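D-aminoacid aminotransferase-like PLP-dependent enzyme (Haemophilus somnus, PDB 3CEB) is a pyridoxal-phosphate-dependent enzyme of the class IV aminotransferase family, probably a 4-amino-4-deoxychorismate lyase. Local coordinates at residues T10-I13 / A18-I21; L63-I68 / N189-L194; Q25-K30 / E156-A161. One frame throughout, in Å; residues are numbered along the deposited sequence.

Contact 1 of 3, residues T10-I13 / A18-I21; sequences TILI and AKNI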
loop_
_atom_site.group_PDB
_atom_site.type_symbol
_atom_site.label_atom_id
_atom_site.label_comp_id
_atom_site.label_asym_id
_atom_site.label_seq_id
_atom_site.Cartn_x
_atom_site.Cartn_y
_atom_site.Cartn_z
ATOM N N THR A 10 4.818 -5.390 1.382
ATOM C CA THR A 10 5.097 -5.759 0.006
ATOM C C THR A 10 6.160 -4.812 -0.505
ATOM O O THR A 10 5.948 -3.604 -0.562
ATOM C CB THR A 10 3.835 -5.644 -0.834
ATOM O OG1 THR A 10 2.846 -6.476 -0.243
ATOM C CG2 THR A 10 4.036 -6.100 -2.258
ATOM N N ILE A 11 7.303 -5.381 -0.866
ATOM C CA ILE A 11 8.440 -4.616 -1.294
ATOM C C ILE A 11 8.759 -4.841 -2.754
ATOM O O ILE A 11 8.744 -5.961 -3.267
ATOM C CB ILE A 11 9.649 -4.991 -0.449
ATOM C CG1 ILE A 11 9.347 -4.670 1.038
ATOM C CG2 ILE A 11 10.919 -4.296 -0.990
ATOM C CD1 ILE A 11 10.139 -5.503 2.013
ATOM N N LEU A 12 9.032 -3.741 -3.439
ATOM C CA LEU A 12 9.382 -3.787 -4.851
ATOM C C LEU A 12 10.903 -3.869 -5.010
ATOM O O LEU A 12 11.644 -3.208 -4.303
ATOM C CB LEU A 12 8.843 -2.538 -5.534
ATOM C CG LEU A 12 9.215 -2.237 -6.981
ATOM C CD1 LEU A 12 8.726 -3.325 -7.917
ATOM C CD2 LEU A 12 8.648 -0.852 -7.379
ATOM N N ILE A 13 11.337 -4.750 -5.890
ATOM C CA ILE A 13 12.685 -4.724 -6.406
ATOM C C ILE A 13 12.536 -4.165 -7.812
ATOM O O ILE A 13 11.778 -4.677 -8.620
ATOM C CB ILE A 13 13.326 -6.101 -6.503
ATOM C CG1 ILE A 13 13.153 -6.891 -5.177
ATOM C CG2 ILE A 13 14.769 -5.959 -6.899
ATOM C CD1 ILE A 13 13.550 -6.199 -3.929
ATOM N N ALA A 18 16.021 -2.775 -4.064
ATOM C CA ALA A 18 14.838 -2.822 -3.215
ATOM C C ALA A 18 14.443 -1.368 -3.053
ATOM O O ALA A 18 15.281 -0.519 -2.861
ATOM C CB ALA A 18 15.175 -3.454 -1.847
ATOM N N LYS A 19 13.162 -1.070 -3.145
ATOM C CA LYS A 19 12.699 0.318 -3.076
ATOM C C LYS A 19 12.042 0.725 -1.767
ATOM O O LYS A 19 11.268 -0.037 -1.185
ATOM C CB LYS A 19 11.688 0.551 -4.188
ATOM C CG LYS A 19 12.266 0.399 -5.577
ATOM C CD LYS A 19 13.436 1.344 -5.774
ATOM C CE LYS A 19 13.476 1.793 -7.197
ATOM N NZ LYS A 19 14.594 2.732 -7.504
ATOM N N ASN A 20 12.322 1.964 -1.346
ATOM C CA ASN A 20 11.648 2.588 -0.195
ATOM C C ASN A 20 11.755 1.750 1.047
ATOM O O ASN A 20 10.864 1.718 1.882
ATOM C CB ASN A 20 10.191 2.847 -0.532
ATOM C CG ASN A 20 10.030 3.849 -1.673
ATOM O OD1 ASN A 20 10.877 4.734 -1.880
ATOM N ND2 ASN A 20 8.929 3.735 -2.400
ATOM N N ILE A 21 12.889 1.085 1.179
ATOM C CA ILE A 21 13.082 0.121 2.248
ATOM C C ILE A 21 12.920 0.779 3.615
ATOM O O ILE A 21 12.264 0.222 4.478
ATOM C CB ILE A 21 14.451 -0.710 2.122
ATOM C CG1 ILE A 21 14.287 -2.024 2.853
ATOM C CG2 ILE A 21 15.669 0.080 2.639
ATOM C CD1 ILE A 21 13.118 -2.786 2.280
HETATM O O HOH W 1 8.920 -1.105 -2.002
#
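Two isoleucine methyls meet where strand 7-14 passes the start of helix 21-35: CD1 of Ile11 lies 4.0 Å from CD1 of Ile21, the two side chains crossing at a slant. Ile21 gets there because its CG1 branch is trans to the main-chain N (chi1 -156°), which carries CD1 back to the strand although the CA-CB bond points elsewhere. A second apolar patch forms beside it, with Ile13 CD1 3.8 Å from Ala18 CB and 3.7 Å from Ala18 CA. Ile50 of helix 46-51 packs against both Ile13 and Ala18.

Around these methyls the backbones pair as a short antiparallel beta hairpin, strand 7-14 returning as strand 17-18 at the edge of the four-stranded sheet. Ile13 and Ala18 are a non-hydrogen-bonded pair, their CA atoms 4.3 Å apart. One residue further out, Lys19 N donates to Leu12 O at 2.9 Å, and the CA-H of Ala18 leans on the same oxygen. The Lys19 side chain starts over Leu12, its CG 4.2 Å from Leu12 CD2, and then leads away.

Beyond this bond the chains spread, and a water fills in: it accepts from Leu12 N at 3.0 Å and donates to Lys19 O at 2.7 Å. Leu12 therefore has both backbone polar groups satisfied, its C=O by Lys19 N and its N-H by the water, which continues the pairing where the two chains diverge.

Contact 2 of 3, residues L63-I68 / N189-L194; sequences LIRCRI and NAMNGL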
loop_
_atom_site.group_PDB
_atom_site.type_symbol
_atom_site.label_atom_id
_atom_site.label_comp_id
_atom_site.label_asym_id
_atom_site.label_seq_id
_atom_site.Cartn_x
_atom_site.Cartn_y
_atom_site.Cartn_z
ATOM N N LEU A 63 10.918 -6.660 -12.729
ATOM C CA LEU A 63 10.332 -6.201 -11.496
ATOM C C LEU A 63 10.039 -7.423 -10.642
ATOM O O LEU A 63 9.614 -8.430 -11.149
ATOM C CB LEU A 63 9.013 -5.475 -11.791
ATOM C CG LEU A 63 9.105 -4.214 -12.647
ATOM C CD1 LEU A 63 7.741 -3.747 -13.035
ATOM C CD2 LEU A 63 9.866 -3.131 -11.897
ATOM N N ILE A 64 10.259 -7.319 -9.345
ATOM C CA ILE A 64 10.024 -8.428 -8.439
ATOM C C ILE A 64 9.202 -7.927 -7.273
ATOM O O ILE A 64 9.433 -6.831 -6.769
ATOM C CB ILE A 64 11.365 -9.053 -7.908
ATOM C CG1 ILE A 64 12.256 -9.527 -9.091
ATOM C CG2 ILE A 64 11.077 -10.220 -6.975
ATOM C CD1 ILE A 64 13.679 -10.110 -8.653
ATOM N N ARG A 65 8.240 -8.728 -6.857
ATOM C CA ARG A 65 7.419 -8.404 -5.723
ATOM C C ARG A 65 7.833 -9.302 -4.574
ATOM O O ARG A 65 7.811 -10.516 -4.675
ATOM C CB ARG A 65 5.968 -8.642 -6.062
ATOM C CG ARG A 65 5.008 -8.506 -4.887
ATOM C CD ARG A 65 3.559 -8.360 -5.356
ATOM N NE ARG A 65 3.119 -9.558 -6.038
ATOM C CZ ARG A 65 2.634 -10.615 -5.398
ATOM N NH1 ARG A 65 2.491 -10.551 -4.090
ATOM N NH2 ARG A 65 2.264 -11.726 -6.048
ATOM N N CYS A 66 8.292 -8.684 -3.501
ATOM C CA CYS A 66 8.662 -9.422 -2.294
ATOM C C CYS A 66 7.671 -9.126 -1.202
ATOM O O CYS A 66 7.443 -7.975 -0.853
ATOM C CB CYS A 66 10.033 -9.019 -1.764
ATOM S SG CYS A 66 11.397 -9.327 -2.867
ATOM N N ARG A 67 7.092 -10.183 -0.675
ATOM C CA ARG A 67 6.145 -10.065 0.380
ATOM C C ARG A 67 6.716 -10.678 1.640
ATOM O O ARG A 67 7.175 -11.842 1.629
ATOM C CB ARG A 67 4.907 -10.824 -0.017
ATOM C CG ARG A 67 3.757 -10.606 0.922
ATOM C CD ARG A 67 2.584 -11.495 0.515
ATOM N NE ARG A 67 1.650 -11.670 1.621
ATOM C CZ ARG A 67 0.380 -11.317 1.557
ATOM N NH1 ARG A 67 -0.100 -10.794 0.440
ATOM N NH2 ARG A 67 -0.425 -11.526 2.576
ATOM N N ILE A 68 6.702 -9.898 2.724
ATOM C CA ILE A 68 7.116 -10.409 3.992
ATOM C C ILE A 68 5.921 -10.429 4.927
ATOM O O ILE A 68 5.446 -9.379 5.338
ATOM C CB ILE A 68 8.226 -9.582 4.636
ATOM C CG1 ILE A 68 9.477 -9.554 3.741
ATOM C CG2 ILE A 68 8.571 -10.192 6.017
ATOM C CD1 ILE A 68 10.617 -8.617 4.246
ATOM N N ASN A 189 0.990 2.434 -4.890
ATOM C CA ASN A 189 1.343 1.541 -3.809
ATOM C C ASN A 189 2.775 1.086 -4.030
ATOM O O ASN A 189 3.468 1.624 -4.927
ATOM C CB ASN A 189 0.359 0.363 -3.637
ATOM C CG ASN A 189 0.298 -0.541 -4.861
ATOM O OD1 ASN A 189 1.174 -0.509 -5.733
ATOM N ND2 ASN A 189 -0.719 -1.368 -4.911
ATOM N N ALA A 190 3.238 0.139 -3.214
ATOM C CA ALA A 190 4.660 -0.277 -3.304
ATOM C C ALA A 190 5.014 -0.670 -4.748
ATOM O O ALA A 190 6.146 -0.413 -5.204
ATOM C CB ALA A 190 4.985 -1.410 -2.328
HETATM N N MSE A 191 4.040 -1.240 -5.473
HETATM C CA MSE A 191 4.290 -1.781 -6.832
HETATM C C MSE A 191 3.917 -0.804 -7.931
HETATM O O MSE A 191 4.126 -1.102 -9.081
HETATM C CB MSE A 191 3.495 -3.074 -7.079
HETATM C CG MSE A 191 3.700 -4.167 -6.038
HETATM SE SE MSE A 191 5.553 -4.722 -5.908
HETATM C CE MSE A 191 5.846 -5.337 -7.704
ATOM N N ASN A 192 3.320 0.327 -7.565
ATOM C CA ASN A 192 2.829 1.316 -8.506
ATOM C C ASN A 192 3.200 2.716 -8.081
ATOM O O ASN A 192 2.554 3.339 -7.268
ATOM C CB ASN A 192 1.322 1.271 -8.635
ATOM C CG ASN A 192 0.814 -0.010 -9.212
ATOM O OD1 ASN A 192 0.493 -0.072 -10.392
ATOM N ND2 ASN A 192 0.730 -1.044 -8.392
ATOM N N GLY A 193 4.287 3.189 -8.655
ATOM C CA GLY A 193 4.789 4.498 -8.383
ATOM C C GLY A 193 4.101 5.525 -9.237
ATOM O O GLY A 193 3.111 5.256 -9.925
ATOM N N LEU A 194 4.653 6.719 -9.186
ATOM C CA LEU A 194 4.054 7.827 -9.870
ATOM C C LEU A 194 4.771 7.980 -11.191
ATOM O O LEU A 194 5.615 7.198 -11.617
ATOM C CB LEU A 194 4.166 9.086 -9.010
ATOM C CG LEU A 194 3.595 10.391 -9.552
ATOM C CD1 LEU A 194 2.106 10.290 -9.673
ATOM C CD2 LEU A 194 3.986 11.549 -8.644
ATOM O OXT LEU A 194 4.491 8.915 -11.899
#
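Bends at chi2 and chi3, both near -60°, curl the selenomethionine Met191 so that SE and CE face Arg65. Arg65 answers with a side chain that starts extended, CG pointing away from the main-chain N (chi1 173°), which sets the CB and CG methylenes against SE. The contact joins the antiparallel sheet, through strand 63-70, to a type I beta turn at Asn189-Asn192, close to the chain's C-terminus. The two side chains cross at about a right angle.

CE of Met191 sits 3.7 Å from Arg65 CB, with SE 3.9 Å from that same CB and 4.0 Å from Arg65 CG. It is apolar packing onto the methylenes, and the guanidinium carries on past it. Leu12 from one neighbouring strand and Tyr82 from the other also touch Met191, so its side chain spans three strands.

Ala190 N donates to a phosphate oxygen of the pyridoxal-lysine at position 103, which places the turn at the cofactor. The turn that presents Met191 is also stiffened from within. Its backbone closes through Asn192 N to Asn189 O. Asn189 OD1 takes the backbone N of Met191 at 3.0 Å, an Asx turn, with the donor well above the carbonyl plane. From the opposite face of that plane, Asn192 ND2 reaches Asn189 OD1 at 2.7 Å in a nearly straight bond, 167° at the hydrogen.

Contact 3 of 3, residues Q25-K30 / E156-A161; sequences QQRYEK and EGTQRA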
loop_
_atom_site.group_PDB
_atom_site.type_symbol
_atom_site.label_atom_id
_atom_site.label_comp_id
_atom_site.label_asym_id
_atom_site.label_seq_id
_atom_site.Cartn_x
_atom_site.Cartn_y
_atom_site.Cartn_z
ATOM N N GLN A 25 10.457 -0.348 6.738
ATOM C CA GLN A 25 10.939 -0.651 8.088
ATOM C C GLN A 25 10.155 0.181 9.108
ATOM O O GLN A 25 9.814 -0.329 10.148
ATOM C CB GLN A 25 12.446 -0.361 8.228
ATOM C CG GLN A 25 13.075 -0.725 9.618
ATOM C CD GLN A 25 13.215 -2.221 9.801
ATOM O OE1 GLN A 25 13.465 -2.947 8.818
ATOM N NE2 GLN A 25 13.037 -2.707 11.060
ATOM N N GLN A 26 9.838 1.441 8.783
ATOM C CA GLN A 26 9.170 2.321 9.750
ATOM C C GLN A 26 7.789 1.818 10.069
ATOM O O GLN A 26 7.417 1.779 11.245
ATOM C CB GLN A 26 8.974 3.771 9.297
ATOM C CG GLN A 26 10.200 4.564 9.137
ATOM C CD GLN A 26 9.875 6.054 8.812
ATOM O OE1 GLN A 26 10.288 6.592 7.755
ATOM N NE2 GLN A 26 9.122 6.713 9.722
ATOM N N ARG A 27 7.041 1.490 9.012
ATOM C CA ARG A 27 5.664 1.023 9.151
ATOM C C ARG A 27 5.659 -0.293 9.869
ATOM O O ARG A 27 4.824 -0.553 10.744
ATOM C CB ARG A 27 4.953 0.863 7.798
ATOM C CG ARG A 27 3.502 0.452 7.950
ATOM C CD ARG A 27 2.701 0.498 6.709
ATOM N NE ARG A 27 3.229 -0.404 5.699
ATOM C CZ ARG A 27 2.800 -0.459 4.442
ATOM N NH1 ARG A 27 1.801 0.317 4.030
ATOM N NH2 ARG A 27 3.389 -1.305 3.589
ATOM N N TYR A 28 6.615 -1.125 9.503
ATOM C CA TYR A 28 6.759 -2.404 10.174
ATOM C C TYR A 28 6.888 -2.181 11.693
ATOM O O TYR A 28 6.175 -2.800 12.477
ATOM C CB TYR A 28 7.924 -3.204 9.576
ATOM C CG TYR A 28 8.450 -4.360 10.385
ATOM C CD1 TYR A 28 7.634 -5.395 10.757
ATOM C CD2 TYR A 28 9.796 -4.434 10.733
ATOM C CE1 TYR A 28 8.126 -6.444 11.486
ATOM C CE2 TYR A 28 10.286 -5.475 11.445
ATOM C CZ TYR A 28 9.451 -6.484 11.833
ATOM O OH TYR A 28 9.919 -7.567 12.550
ATOM N N GLU A 29 7.739 -1.278 12.127
ATOM C CA GLU A 29 7.917 -1.126 13.575
ATOM C C GLU A 29 6.693 -0.482 14.238
ATOM O O GLU A 29 6.324 -0.823 15.360
ATOM C CB GLU A 29 9.189 -0.327 13.918
ATOM C CG GLU A 29 10.438 -0.809 13.172
ATOM C CD GLU A 29 11.765 -0.363 13.760
ATOM O OE1 GLU A 29 11.763 0.387 14.798
ATOM O OE2 GLU A 29 12.809 -0.799 13.188
ATOM N N LYS A 30 6.106 0.485 13.540
ATOM C CA LYS A 30 4.897 1.221 13.991
ATOM C C LYS A 30 3.809 0.150 14.194
ATOM O O LYS A 30 3.084 0.127 15.159
ATOM C CB LYS A 30 4.508 2.200 12.880
ATOM C CG LYS A 30 3.978 3.572 13.206
ATOM C CD LYS A 30 4.438 4.561 12.012
ATOM N N GLU A 156 -1.828 4.195 5.727
ATOM C CA GLU A 156 -0.766 5.067 5.295
ATOM C C GLU A 156 0.279 4.291 4.496
ATOM O O GLU A 156 1.223 3.684 5.045
ATOM C CB GLU A 156 -0.111 5.729 6.486
ATOM C CG GLU A 156 -0.986 6.762 7.123
ATOM C CD GLU A 156 -0.336 7.376 8.310
ATOM O OE1 GLU A 156 0.870 7.204 8.484
ATOM O OE2 GLU A 156 -1.022 8.040 9.075
ATOM N N GLY A 157 0.141 4.348 3.186
ATOM C CA GLY A 157 1.053 3.602 2.318
ATOM C C GLY A 157 2.507 4.033 2.356
ATOM O O GLY A 157 2.839 5.190 2.655
ATOM N N THR A 158 3.390 3.090 2.039
ATOM C CA THR A 158 4.789 3.433 2.032
ATOM C C THR A 158 5.002 4.306 0.802
ATOM O O THR A 158 5.713 5.285 0.861
ATOM C CB THR A 158 5.733 2.210 2.058
ATOM O OG1 THR A 158 5.442 1.344 0.961
ATOM C CG2 THR A 158 5.608 1.421 3.365
ATOM N N GLN A 159 4.331 4.010 -0.297
ATOM C CA GLN A 159 4.600 4.759 -1.534
ATOM C C GLN A 159 4.100 6.196 -1.339
ATOM O O GLN A 159 4.748 7.191 -1.673
ATOM C CB GLN A 159 3.880 4.081 -2.709
ATOM C CG GLN A 159 4.118 4.715 -4.106
ATOM C CD GLN A 159 5.526 4.505 -4.565
ATOM O OE1 GLN A 159 6.310 5.446 -4.599
ATOM N NE2 GLN A 159 5.881 3.253 -4.856
ATOM N N ARG A 160 2.912 6.271 -0.771
ATOM C CA ARG A 160 2.293 7.536 -0.431
ATOM C C ARG A 160 3.242 8.321 0.473
ATOM O O ARG A 160 3.486 9.500 0.249
ATOM C CB ARG A 160 0.955 7.268 0.267
ATOM C CG ARG A 160 0.259 8.476 0.893
ATOM C CD ARG A 160 -0.951 8.009 1.703
ATOM N NE ARG A 160 -1.816 9.103 2.146
ATOM C CZ ARG A 160 -1.595 9.813 3.233
ATOM N NH1 ARG A 160 -0.537 9.583 3.970
ATOM N NH2 ARG A 160 -2.412 10.784 3.543
ATOM N N ALA A 161 3.805 7.667 1.483
ATOM C CA ALA A 161 4.720 8.357 2.425
ATOM C C ALA A 161 5.954 8.967 1.702
ATOM O O ALA A 161 6.380 10.087 2.001
ATOM C CB ALA A 161 5.130 7.411 3.547
#
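Arg27 spreads its guanidinium beneath the methyl of Thr158, whose CG2 stands over the middle of the flat group, 3.5 Å from Arg27 CZ and equally 3.5 Å from Arg27 NH2. The two side chains cross at about a right angle, one face of the guanidinium taking the methyl. Arg27 leaves helix 21-35 as a straight chain (chi1 -177°) and turns only at chi3, 61°, which swings the planar end across the start of helix 158-165. Its NH1 comes obliquely to the backbone there, 3.6 Å from Glu156 O and 3.8 Å from Gly157 CA.

Gly157 is the N-cap residue of helix 158-165, and this helix start forms part of the phosphate-binding end of the cofactor site in the class IV aminotransferase fold. Thr158 OG1 is hydrogen-bonded to a phosphate oxygen of the pyridoxal-lysine at position 103, and the backbone N of Gln159 donates to another. Arg27 makes a weak hydrogen bond to that phosphate through NH2, while its NE forms a salt bridge with Glu9 on strand 7-14. The Thr158 side chain is thus two-sided: its methyl covers the arginine and its hydroxyl serves the cofactor. With chi1 at 56°, OG1 lies between the backbone N and the carbonyl carbon, and CG2 points to Arg27. Tyr23 and His24, from the turn of helix 21-35 just before Gln25, also pack against Thr158.

How the contacts relate
Contacts 1 and 2 share the antiparallel sheet, their centres 6 Å apart: strands 7-14 and 63-70 lie side by side, with Ile13 N 3.0 Å from Ile64 O, a probable hydrogen bond, and Ile11 and Cys66 also pairing through the backbone. Contact 3 stands about 11 Å from contact 1 and about 13 Å from contact 2, centre to centre. Gln159 bridges towards both: its NE2 lies 2.9 Å from Asn189 O, a probable hydrogen bond, and its side chain packs on Asn20. Contacts 2 and 3 converge on the cofactor phosphate, the 189-192 turn and the start of helix 158-165 each giving one backbone N-H to it.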